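Uncharacterized protein (Bacteroides ovatus CL02T12C04, PDB 6PTM) is an exo-carrageenase of glycoside hydrolase family 42 that probably cleaves sugar units from the ends of carrageenan chains, the sulfated galactans of red algae. Local coordinates at residues E136-R140 with G141-R145; P149-W153 with T154-V158; Y443-W447 with V448-M452; G598-E602 with G603-N607. All blocks are in the same frame, centred on the assembly; numbering follows the deposited sequence.

In the fold
All four contacts are local, each within one continuous stretch of chain, and all lie at turns or helix ends. Interaction 1, at the surface, closes helix 109-139 mainly through backbone bonds and a bridging water. Interaction 2 is partly buried and turns the chain with an aspartate just before strand 157-159. Interactions 3 and 4 are buried. Both start a helix with a side-chain capping bond, from an aspartate in one and a threonine in the other. Interaction 3 adds aromatic packing, and interaction 4 adds a salt bridge at its outer side. These two touch, with Met452 CG 3.6 Å from Phe599 CZ, whereas interaction 1 lies about 31 Å from interaction 4 at the nearest atoms.

Interaction 1: E136-R140 with G141-R145; sequences EAVMR and GELKR
Ala137 and Val138 present their carbonyl oxygens to the NH groups of Gly141 and Glu142. This is a Schellman motif, and it ends helix 109-139. Glu142 N bonds to Ala137 O at 2.9 Å. Gly141 N bonds to Val138 O at 3.1 Å. Leu143 N adds a weak bond to Ala137 O. Gly141 has a positive phi of 76°, which by itself favours glycine.

The side chains fold back over the last turn. Leu143 CD1 packs on Ala137 CB at 3.7 Å, and Leu143 CB meets Val138 CG2. Glu142 lies alongside Arg140, pointing the same way, with Glu142 OE2 3.7 Å from Arg140 CD. Its other oxygen, OE1, rests near Ala137 CB.

Val138 has CG1 anti to the backbone N (chi1 170°). CG2 is left on the side of Leu143 and Arg145. Val138 CG2 lies over one face of the Arg145 guanidinium, 3.9 Å from Arg145 NH2, and the two side chains cross at about a right angle.

Farther out, Glu71 forms a salt bridge with Arg145 NH2, and Asn67 O accepts from NH1. These partners hold the guanidinium in place. Leu143 also touches Leu752. One water ties the turn to the chain beyond it, donating to Val138 O at 2.7 Å and to Leu143 O at 2.6 Å.

Interaction 2: P149-W153 with T154-V158; sequences PVVDW and TKVKV
Asp152 and Thr154 meet through a carboxylate oxygen in an Asx turn, set within a type I beta turn that runs from Asp152 to Lys155. Asp152 OD1 accepts twice from Thr154. Thr154 OG1 donates to Asp152 OD1 at 2.6 Å, on the syn side and 33° out of the carboxylate plane. Thr154 N donates to Asp152 OD1 at 3.0 Å, from above the plane. Both reach the oxygen from the same face. Thr154 OG1 stands between its own backbone N and carbonyl carbon (chi1 70°), which turns hydroxyl and NH toward one acceptor. The beta turn itself is closed by Lys155 N, which bonds to Asp152 O at 3.0 Å.

The second carboxylate oxygen faces Lys155. The lysine chain passes along it, with Lys155 CE 3.7 Å from Asp152 OD2. A bend at chi4 turns Lys155 NZ back toward Asp152 OD2, 3.9 Å away, a long salt bridge. The two oxygens of Asp152 therefore serve different neighbours.

Trp153 turns away from the following segment, and its ring packs among Leu172, Leu191 and Ile224. Val151 O lies at the edge of this ring, in its plane. Gln282 NE2 bonds to both Trp153 O and Val156 O, which fixes the turn to the rest of the fold just before strand 157-159. That strand pairs antiparallel with 162-165, which leads toward strand 168-175. The valines on the two arms of the turn meet obliquely, with Val151 CG1 3.6 Å from Val156 CG2.

Interaction 3: Y443-W447 with V448-M452; sequences YAFDW and VEICM
Trp447 packs its indole between Tyr443 and the first turn of helix 448-460, touching Val448 and Cys451. Trp447 CB lies 3.5 Å from Val448 N. From there the first torsion (chi1 62°) sets CG above the main chain, and the ring comes back over the Trp447-Val448 peptide. Val448 CG2 lies over one face of the Trp447 five-membered ring, 4.2 Å from its centroid and 16° off the normal, a CH-pi contact. Tyr443 CE1 is on the opposite face. Trp447 NE1 sits over the centre of the Tyr443 ring, 3.3 Å above its plane. On the benzene side, Trp447 CE3 meets Cys451 CB at 3.7 Å. Cys451 SG lies at the edge of the six-membered ring, a sulfur-aromatic contact. Replacing this tryptophan by an alanine would probably open a gap between Tyr443 and the helix, with Val448 CG2 and Cys451 SG losing their aromatic partner.

The backbone joins in. Cys451 N bonds to Trp447 O at 3.1 Å. Before it, Val448 N bonds to Asp446 OD1 at 3.3 Å and nearly straight (167°), meeting it from above the carboxylate plane. One water donates to both Asp446 OD2 and Glu449 OE2, while Glu449 OE1 accepts from Ser426 N. A second water links Asp446 O to Ile450 N.

Asp446 thus forms an Asx turn that caps helix 448-460. This helix connects parallel strands 421-423 and 466-471, as in the beta/alpha barrel of this family.

Interaction 4: G598-E602 with G603-N607; sequences GFATE and GILKN
Thr601 is the N-cap of helix 602-607, between strand 597-600 and the helix. Thr601 OG1 accepts from Ile604 N at 2.9 Å, almost straight at 172°. A chi1 of 63° points the hydroxyl at the Ile604 NH. It is also bonded to Glu412 OE2. Thr601 O then takes Leu605 N at 3.0 Å, the first regular helical bond. Thr601 N is buried here and has no partner in the model.

The apolar side chains fold back on the strand. Leu605 CD1 packs against Ala600 CB at 3.7 Å. Ile604 crosses Thr601 at about a right angle, and Ile604 CD1 comes 3.7 Å from Phe599 O.

At the outer side, Glu602 and Lys606 lie side by side, one helical turn apart and pointing the same way. Lys606 NZ bonds to Glu602 OE2 at 2.8 Å, a salt bridge that uses the anti side of the carboxylate. OE1 is bonded to Ser626 OG, so both oxygens hold the group in place. With an alanine at Glu602, Lys606 NZ would be left without its carboxylate and is likely to swing loose, and Ser626 would lose a partner. Asn607 ND2 folds back to bond to Gly603 O at 2.8 Å.

The strand and helix segments run at 86° to each other. Helix 602-607 follows strand 597-600, at the edge of a five-stranded parallel sheet, and precedes strand 614-617 of the same sheet. The N-capped helix thus belongs to an alpha/beta domain.

Interaction 1: E136-R140 with G141-R145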
loop_
_atom_site.group_PDB
_atom_site.type_symbol
_atom_site.label_atom_id
_atom_site.label_comp_id
_atom_site.label_asym_id
_atom_site.label_seq_id
_atom_site.Cartn_x
_atom_site.Cartn_y
_atom_site.Cartn_z
ATOM N N GLU A 136 -10.394 30.018 -15.756
ATOM C CA GLU A 136 -10.431 31.474 -16.070
ATOM C C GLU A 136 -9.131 32.130 -15.584
ATOM O O GLU A 136 -8.596 32.946 -16.339
ATOM C CB GLU A 136 -11.673 32.122 -15.472
ATOM C CG GLU A 136 -12.959 31.631 -16.114
ATOM C CD GLU A 136 -13.678 32.661 -16.968
ATOM O OE1 GLU A 136 -12.976 33.458 -17.649
ATOM O OE2 GLU A 136 -14.922 32.655 -16.953
ATOM N N ALA A 137 -8.606 31.746 -14.421
ATOM C CA ALA A 137 -7.316 32.242 -13.907
ATOM C C ALA A 137 -6.176 31.786 -14.819
ATOM O O ALA A 137 -5.236 32.578 -15.041
ATOM C CB ALA A 137 -7.122 31.778 -12.477
ATOM N N VAL A 138 -6.198 30.522 -15.241
ATOM C CA VAL A 138 -5.171 29.989 -16.165
ATOM C C VAL A 138 -5.244 30.779 -17.486
ATOM O O VAL A 138 -4.186 31.174 -17.989
ATOM C CB VAL A 138 -5.317 28.482 -16.393
ATOM C CG1 VAL A 138 -4.410 28.029 -17.517
ATOM C CG2 VAL A 138 -5.038 27.687 -15.113
ATOM N N MET A 139 -6.430 31.032 -18.017
ATOM C CA MET A 139 -6.555 31.739 -19.317
ATOM C C MET A 139 -6.036 33.172 -19.179
ATOM O O MET A 139 -5.485 33.661 -20.137
ATOM C CB MET A 139 -7.993 31.723 -19.824
ATOM C CG MET A 139 -8.442 30.327 -20.158
ATOM S SD MET A 139 -10.222 30.217 -20.195
ATOM C CE MET A 139 -10.493 31.037 -21.769
ATOM N N ARG A 140 -6.116 33.781 -18.003
ATOM C CA ARG A 140 -5.667 35.179 -17.771
ATOM C C ARG A 140 -4.210 35.257 -17.353
ATOM O O ARG A 140 -3.812 36.325 -16.960
ATOM C CB ARG A 140 -6.497 35.824 -16.665
ATOM C CG ARG A 140 -7.936 36.036 -17.104
ATOM C CD ARG A 140 -8.860 36.559 -16.016
ATOM N NE ARG A 140 -10.181 36.251 -16.543
ATOM C CZ ARG A 140 -10.889 37.048 -17.352
ATOM N NH1 ARG A 140 -10.434 38.246 -17.689
ATOM N NH2 ARG A 140 -12.068 36.651 -17.802
ATOM N N GLY A 141 -3.486 34.153 -17.303
ATOM C CA GLY A 141 -2.063 34.171 -16.943
ATOM C C GLY A 141 -1.833 34.349 -15.458
ATOM O O GLY A 141 -0.685 34.633 -15.106
ATOM N N GLU A 142 -2.842 34.133 -14.604
ATOM C CA GLU A 142 -2.755 34.398 -13.142
ATOM C C GLU A 142 -2.273 33.152 -12.378
ATOM O O GLU A 142 -1.814 33.322 -11.264
ATOM C CB GLU A 142 -4.112 34.812 -12.586
ATOM C CG GLU A 142 -4.600 36.145 -13.097
ATOM C CD GLU A 142 -6.100 36.349 -12.897
ATOM O OE1 GLU A 142 -6.801 35.396 -12.433
ATOM O OE2 GLU A 142 -6.587 37.446 -13.248
ATOM N N LEU A 143 -2.520 31.957 -12.922
ATOM C CA LEU A 143 -1.996 30.653 -12.463
ATOM C C LEU A 143 -1.145 30.094 -13.588
ATOM O O LEU A 143 -1.582 30.174 -14.765
ATOM C CB LEU A 143 -3.128 29.670 -12.160
ATOM C CG LEU A 143 -4.136 30.092 -11.092
ATOM C CD1 LEU A 143 -5.242 29.044 -10.947
ATOM C CD2 LEU A 143 -3.476 30.344 -9.749
ATOM N N LYS A 144 0.007 29.555 -13.245
ATOM C CA LYS A 144 0.860 28.872 -14.240
ATOM C C LYS A 144 0.494 27.386 -14.225
ATOM O O LYS A 144 0.592 26.761 -13.170
ATOM C CB LYS A 144 2.334 29.139 -13.920
ATOM C CG LYS A 144 3.330 28.508 -14.897
ATOM C CD LYS A 144 4.780 28.893 -14.640
ATOM C CE LYS A 144 5.286 28.405 -13.302
ATOM N NZ LYS A 144 5.775 27.024 -13.423
ATOM N N ARG A 145 0.086 26.840 -15.364
ATOM C CA ARG A 145 -0.229 25.395 -15.499
ATOM C C ARG A 145 0.971 24.650 -16.065
ATOM O O ARG A 145 1.337 24.891 -17.180
ATOM C CB ARG A 145 -1.439 25.161 -16.396
ATOM C CG ARG A 145 -1.763 23.688 -16.584
ATOM C CD ARG A 145 -3.198 23.533 -16.990
ATOM N NE ARG A 145 -4.109 23.847 -15.891
ATOM C CZ ARG A 145 -5.427 23.753 -15.999
ATOM N NH1 ARG A 145 -5.953 23.359 -17.138
ATOM N NH2 ARG A 145 -6.223 23.988 -14.974
HETATM O O HOH W 1 -1.575 30.659 -17.315
#

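Interaction 2: P149-W153 with T154-V158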
loop_
_atom_site.group_PDB
_atom_site.type_symbol
_atom_site.label_atom_id
_atom_site.label_comp_id
_atom_site.label_asym_id
_atom_site.label_seq_id
_atom_site.Cartn_x
_atom_site.Cartn_y
_atom_site.Cartn_z
ATOM N N PRO A 149 0.868 14.982 -19.144
ATOM C CA PRO A 149 0.619 14.088 -20.279
ATOM C C PRO A 149 -0.839 13.626 -20.345
ATOM O O PRO A 149 -1.476 13.513 -19.309
ATOM C CB PRO A 149 1.518 12.900 -20.019
ATOM C CG PRO A 149 1.630 12.865 -18.500
ATOM C CD PRO A 149 1.624 14.320 -18.068
ATOM N N VAL A 150 -1.338 13.450 -21.564
ATOM C CA VAL A 150 -2.582 12.703 -21.855
ATOM C C VAL A 150 -2.094 11.274 -22.090
ATOM O O VAL A 150 -1.598 11.003 -23.180
ATOM C CB VAL A 150 -3.348 13.292 -23.058
ATOM C CG1 VAL A 150 -4.617 12.519 -23.355
ATOM C CG2 VAL A 150 -3.706 14.762 -22.842
ATOM N N VAL A 151 -2.173 10.430 -21.055
ATOM C CA VAL A 151 -1.549 9.075 -21.044
ATOM C C VAL A 151 -2.380 8.128 -21.914
ATOM O O VAL A 151 -3.540 7.863 -21.596
ATOM C CB VAL A 151 -1.384 8.516 -19.613
ATOM C CG1 VAL A 151 -0.774 7.134 -19.643
ATOM C CG2 VAL A 151 -0.557 9.454 -18.731
ATOM N N ASP A 152 -1.742 7.560 -22.922
ATOM C CA ASP A 152 -2.285 6.416 -23.677
ATOM C C ASP A 152 -1.798 5.134 -22.999
ATOM O O ASP A 152 -0.617 4.772 -23.121
ATOM C CB ASP A 152 -1.883 6.513 -25.141
ATOM C CG ASP A 152 -2.337 5.333 -25.983
ATOM O OD1 ASP A 152 -2.886 4.342 -25.440
ATOM O OD2 ASP A 152 -2.097 5.411 -27.183
ATOM N N TRP A 153 -2.709 4.445 -22.337
ATOM C CA TRP A 153 -2.378 3.278 -21.480
ATOM C C TRP A 153 -1.914 2.066 -22.328
ATOM O O TRP A 153 -1.219 1.138 -21.773
ATOM C CB TRP A 153 -3.595 2.974 -20.610
ATOM C CG TRP A 153 -3.841 3.938 -19.495
ATOM C CD1 TRP A 153 -3.909 5.308 -19.531
ATOM C CD2 TRP A 153 -4.144 3.552 -18.144
ATOM N NE1 TRP A 153 -4.213 5.799 -18.281
ATOM C CE2 TRP A 153 -4.339 4.738 -17.405
ATOM C CE3 TRP A 153 -4.225 2.317 -17.483
ATOM C CZ2 TRP A 153 -4.620 4.696 -16.033
ATOM C CZ3 TRP A 153 -4.510 2.289 -16.133
ATOM C CH2 TRP A 153 -4.706 3.471 -15.416
ATOM N N THR A 154 -2.168 2.090 -23.637
ATOM C CA THR A 154 -1.701 1.040 -24.575
ATOM C C THR A 154 -0.181 1.165 -24.718
ATOM O O THR A 154 0.411 0.217 -25.180
ATOM C CB THR A 154 -2.444 1.071 -25.926
ATOM O OG1 THR A 154 -2.080 2.225 -26.677
ATOM C CG2 THR A 154 -3.951 1.089 -25.784
ATOM N N LYS A 155 0.434 2.288 -24.347
ATOM C CA LYS A 155 1.868 2.548 -24.588
ATOM C C LYS A 155 2.668 2.577 -23.278
ATOM O O LYS A 155 3.889 2.659 -23.369
ATOM C CB LYS A 155 2.002 3.868 -25.358
ATOM C CG LYS A 155 1.404 3.833 -26.759
ATOM C CD LYS A 155 1.756 5.051 -27.583
ATOM C CE LYS A 155 1.136 5.085 -28.972
ATOM N NZ LYS A 155 0.666 3.751 -29.427
ATOM N N VAL A 156 2.046 2.455 -22.104
ATOM C CA VAL A 156 2.786 2.545 -20.801
ATOM C C VAL A 156 3.593 1.266 -20.613
ATOM O O VAL A 156 3.061 0.153 -20.885
ATOM C CB VAL A 156 1.840 2.821 -19.614
ATOM C CG1 VAL A 156 2.576 2.848 -18.279
ATOM C CG2 VAL A 156 1.152 4.145 -19.790
ATOM N N LYS A 157 4.826 1.411 -20.152
ATOM C CA LYS A 157 5.694 0.259 -19.816
ATOM C C LYS A 157 6.247 0.396 -18.396
ATOM O O LYS A 157 6.447 1.548 -17.901
ATOM C CB LYS A 157 6.851 0.169 -20.811
ATOM C CG LYS A 157 6.446 0.067 -22.272
ATOM C CD LYS A 157 5.807 -1.248 -22.636
ATOM C CE LYS A 157 5.383 -1.257 -24.087
ATOM N NZ LYS A 157 4.617 -2.489 -24.377
ATOM N N VAL A 158 6.533 -0.745 -17.772
ATOM C CA VAL A 158 7.266 -0.788 -16.491
ATOM C C VAL A 158 8.738 -0.621 -16.814
ATOM O O VAL A 158 9.257 -1.340 -17.699
ATOM C CB VAL A 158 7.017 -2.070 -15.702
ATOM C CG1 VAL A 158 7.951 -2.132 -14.501
ATOM C CG2 VAL A 158 5.576 -2.156 -15.269
#

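Interaction 3: Y443-W447 with V448-M452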
loop_
_atom_site.group_PDB
_atom_site.type_symbol
_atom_site.label_atom_id
_atom_site.label_comp_id
_atom_site.label_asym_id
_atom_site.label_seq_id
_atom_site.Cartn_x
_atom_site.Cartn_y
_atom_site.Cartn_z
ATOM N N TYR A 443 -3.775 12.416 14.627
ATOM C CA TYR A 443 -3.707 12.357 13.146
ATOM C C TYR A 443 -5.110 12.460 12.555
ATOM O O TYR A 443 -6.084 12.042 13.200
ATOM C CB TYR A 443 -2.946 11.105 12.692
ATOM C CG TYR A 443 -1.537 11.016 13.241
ATOM C CD1 TYR A 443 -0.502 11.728 12.655
ATOM C CD2 TYR A 443 -1.236 10.230 14.336
ATOM C CE1 TYR A 443 0.793 11.652 13.129
ATOM C CE2 TYR A 443 0.057 10.149 14.835
ATOM C CZ TYR A 443 1.077 10.856 14.222
ATOM O OH TYR A 443 2.359 10.836 14.681
ATOM N N ALA A 444 -5.172 12.901 11.298
ATOM C CA ALA A 444 -6.425 13.028 10.533
ATOM C C ALA A 444 -6.943 11.680 10.050
ATOM O O ALA A 444 -8.109 11.628 9.597
ATOM C CB ALA A 444 -6.213 13.936 9.358
ATOM N N PHE A 445 -6.078 10.680 9.925
ATOM C CA PHE A 445 -6.435 9.392 9.280
ATOM C C PHE A 445 -5.411 8.347 9.722
ATOM O O PHE A 445 -4.365 8.689 10.306
ATOM C CB PHE A 445 -6.525 9.493 7.740
ATOM C CG PHE A 445 -5.293 10.052 7.061
ATOM C CD1 PHE A 445 -4.211 9.242 6.762
ATOM C CD2 PHE A 445 -5.228 11.380 6.700
ATOM C CE1 PHE A 445 -3.071 9.763 6.165
ATOM C CE2 PHE A 445 -4.084 11.900 6.113
ATOM C CZ PHE A 445 -3.000 11.094 5.867
ATOM N N ASP A 446 -5.684 7.097 9.388
ATOM C CA ASP A 446 -4.755 5.995 9.712
ATOM C C ASP A 446 -3.622 6.068 8.680
ATOM O O ASP A 446 -3.799 5.518 7.589
ATOM C CB ASP A 446 -5.497 4.653 9.749
ATOM C CG ASP A 446 -4.538 3.504 10.039
ATOM O OD1 ASP A 446 -3.356 3.796 10.331
ATOM O OD2 ASP A 446 -4.970 2.347 9.956
ATOM N N TRP A 447 -2.513 6.721 9.036
ATOM C CA TRP A 447 -1.334 6.995 8.172
ATOM C C TRP A 447 -0.346 5.813 8.145
ATOM O O TRP A 447 0.660 5.929 7.436
ATOM C CB TRP A 447 -0.592 8.264 8.648
ATOM C CG TRP A 447 -0.046 8.146 10.042
ATOM C CD1 TRP A 447 -0.779 7.981 11.188
ATOM C CD2 TRP A 447 1.335 8.098 10.458
ATOM N NE1 TRP A 447 0.036 7.869 12.281
ATOM C CE2 TRP A 447 1.340 7.954 11.872
ATOM C CE3 TRP A 447 2.560 8.191 9.793
ATOM C CZ2 TRP A 447 2.516 7.856 12.607
ATOM C CZ3 TRP A 447 3.723 8.137 10.528
ATOM C CH2 TRP A 447 3.701 7.951 11.909
ATOM N N VAL A 448 -0.548 4.758 8.934
ATOM C CA VAL A 448 0.549 3.812 9.301
ATOM C C VAL A 448 0.882 2.912 8.091
ATOM O O VAL A 448 2.080 2.692 7.848
ATOM C CB VAL A 448 0.230 2.990 10.573
ATOM C CG1 VAL A 448 1.293 1.951 10.833
ATOM C CG2 VAL A 448 0.134 3.871 11.808
ATOM N N GLU A 449 -0.117 2.413 7.358
ATOM C CA GLU A 449 0.144 1.533 6.187
ATOM C C GLU A 449 0.833 2.315 5.049
ATOM O O GLU A 449 1.890 1.830 4.547
ATOM C CB GLU A 449 -1.146 0.858 5.764
ATOM C CG GLU A 449 -1.661 -0.079 6.827
ATOM C CD GLU A 449 -2.951 -0.771 6.442
ATOM O OE1 GLU A 449 -3.133 -1.091 5.232
ATOM O OE2 GLU A 449 -3.763 -0.947 7.346
ATOM N N ILE A 450 0.298 3.467 4.617
ATOM C CA ILE A 450 0.863 4.203 3.440
ATOM C C ILE A 450 2.186 4.914 3.782
ATOM O O ILE A 450 2.884 5.313 2.833
ATOM C CB ILE A 450 -0.156 5.173 2.834
ATOM C CG1 ILE A 450 -0.648 6.237 3.817
ATOM C CG2 ILE A 450 -1.316 4.408 2.201
ATOM C CD1 ILE A 450 -1.474 7.320 3.130
ATOM N N CYS A 451 2.508 5.144 5.059
ATOM C CA CYS A 451 3.816 5.707 5.469
ATOM C C CYS A 451 4.758 4.570 5.910
ATOM O O CYS A 451 5.688 4.232 5.175
ATOM C CB CYS A 451 3.663 6.775 6.536
ATOM S SG CYS A 451 2.840 8.269 5.911
ATOM N N MET A 452 4.480 3.923 7.028
ATOM C CA MET A 452 5.447 2.980 7.651
ATOM C C MET A 452 5.517 1.669 6.870
ATOM O O MET A 452 6.629 1.275 6.587
ATOM C CB MET A 452 5.129 2.678 9.108
ATOM C CG MET A 452 6.296 2.024 9.771
ATOM S SD MET A 452 6.036 1.816 11.548
ATOM C CE MET A 452 4.887 0.441 11.577
HETATM O O HOH W 2 -2.377 3.942 6.019
HETATM O O HOH W 3 -3.640 0.009 9.710
#

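Interaction 4: G598-E602 with G603-N607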
loop_
_atom_site.group_PDB
_atom_site.type_symbol
_atom_site.label_atom_id
_atom_site.label_comp_id
_atom_site.label_asym_id
_atom_site.label_seq_id
_atom_site.Cartn_x
_atom_site.Cartn_y
_atom_site.Cartn_z
ATOM N N GLY A 598 13.671 4.571 7.071
ATOM C CA GLY A 598 13.530 3.219 6.517
ATOM C C GLY A 598 13.799 2.166 7.530
ATOM O O GLY A 598 13.827 2.488 8.755
ATOM N N PHE A 599 13.954 0.935 7.032
ATOM C CA PHE A 599 14.102 -0.258 7.883
ATOM C C PHE A 599 15.377 -1.002 7.501
ATOM O O PHE A 599 15.877 -0.858 6.396
ATOM C CB PHE A 599 12.854 -1.145 7.800
ATOM C CG PHE A 599 11.690 -0.493 8.484
ATOM C CD1 PHE A 599 11.499 -0.659 9.843
ATOM C CD2 PHE A 599 10.892 0.405 7.803
ATOM C CE1 PHE A 599 10.473 0.001 10.495
ATOM C CE2 PHE A 599 9.871 1.072 8.449
ATOM C CZ PHE A 599 9.645 0.846 9.791
ATOM N N ALA A 600 15.873 -1.776 8.457
ATOM C CA ALA A 600 17.000 -2.721 8.289
ATOM C C ALA A 600 16.535 -4.074 8.791
ATOM O O ALA A 600 15.795 -4.126 9.775
ATOM C CB ALA A 600 18.230 -2.273 9.044
ATOM N N THR A 601 16.969 -5.117 8.103
ATOM C CA THR A 601 16.832 -6.526 8.501
ATOM C C THR A 601 18.133 -7.224 8.143
ATOM O O THR A 601 18.932 -6.664 7.362
ATOM C CB THR A 601 15.694 -7.214 7.726
ATOM O OG1 THR A 601 16.041 -7.201 6.341
ATOM C CG2 THR A 601 14.358 -6.552 7.926
ATOM N N GLU A 602 18.259 -8.490 8.497
ATOM C CA GLU A 602 19.354 -9.312 7.948
ATOM C C GLU A 602 19.325 -9.301 6.403
ATOM O O GLU A 602 20.375 -9.100 5.777
ATOM C CB GLU A 602 19.263 -10.742 8.475
ATOM C CG GLU A 602 20.335 -11.636 7.856
ATOM C CD GLU A 602 20.467 -13.021 8.467
ATOM O OE1 GLU A 602 19.710 -13.368 9.413
ATOM O OE2 GLU A 602 21.324 -13.763 7.960
ATOM N N GLY A 603 18.157 -9.507 5.792
ATOM C CA GLY A 603 18.033 -9.611 4.328
ATOM C C GLY A 603 18.388 -8.315 3.625
ATOM O O GLY A 603 19.071 -8.336 2.596
ATOM N N ILE A 604 17.962 -7.185 4.163
ATOM C CA ILE A 604 18.330 -5.857 3.614
ATOM C C ILE A 604 19.850 -5.657 3.726
ATOM O O ILE A 604 20.479 -5.185 2.735
ATOM C CB ILE A 604 17.492 -4.764 4.315
ATOM C CG1 ILE A 604 16.040 -4.796 3.832
ATOM C CG2 ILE A 604 18.087 -3.385 4.137
ATOM C CD1 ILE A 604 15.058 -4.002 4.697
ATOM N N LEU A 605 20.449 -5.953 4.878
ATOM C CA LEU A 605 21.910 -5.722 5.042
ATOM C C LEU A 605 22.635 -6.635 4.054
ATOM O O LEU A 605 23.650 -6.207 3.475
ATOM C CB LEU A 605 22.346 -5.984 6.490
ATOM C CG LEU A 605 22.398 -4.751 7.393
ATOM C CD1 LEU A 605 21.052 -4.052 7.441
ATOM C CD2 LEU A 605 22.761 -5.152 8.795
ATOM N N LYS A 606 22.153 -7.853 3.841
ATOM C CA LYS A 606 22.902 -8.786 2.959
ATOM C C LYS A 606 22.680 -8.467 1.483
ATOM O O LYS A 606 23.552 -8.799 0.711
ATOM C CB LYS A 606 22.544 -10.236 3.250
ATOM C CG LYS A 606 23.029 -10.646 4.623
ATOM C CD LYS A 606 22.874 -12.106 4.921
ATOM C CE LYS A 606 24.130 -12.624 5.588
ATOM N NZ LYS A 606 23.773 -13.688 6.543
ATOM N N ASN A 607 21.557 -7.883 1.091
ATOM C CA ASN A 607 21.200 -7.824 -0.352
ATOM C C ASN A 607 21.195 -6.406 -0.905
ATOM O O ASN A 607 21.097 -6.314 -2.109
ATOM C CB ASN A 607 19.839 -8.472 -0.585
ATOM C CG ASN A 607 19.941 -9.962 -0.349
ATOM O OD1 ASN A 607 20.475 -10.670 -1.202
ATOM N ND2 ASN A 607 19.495 -10.425 0.812
#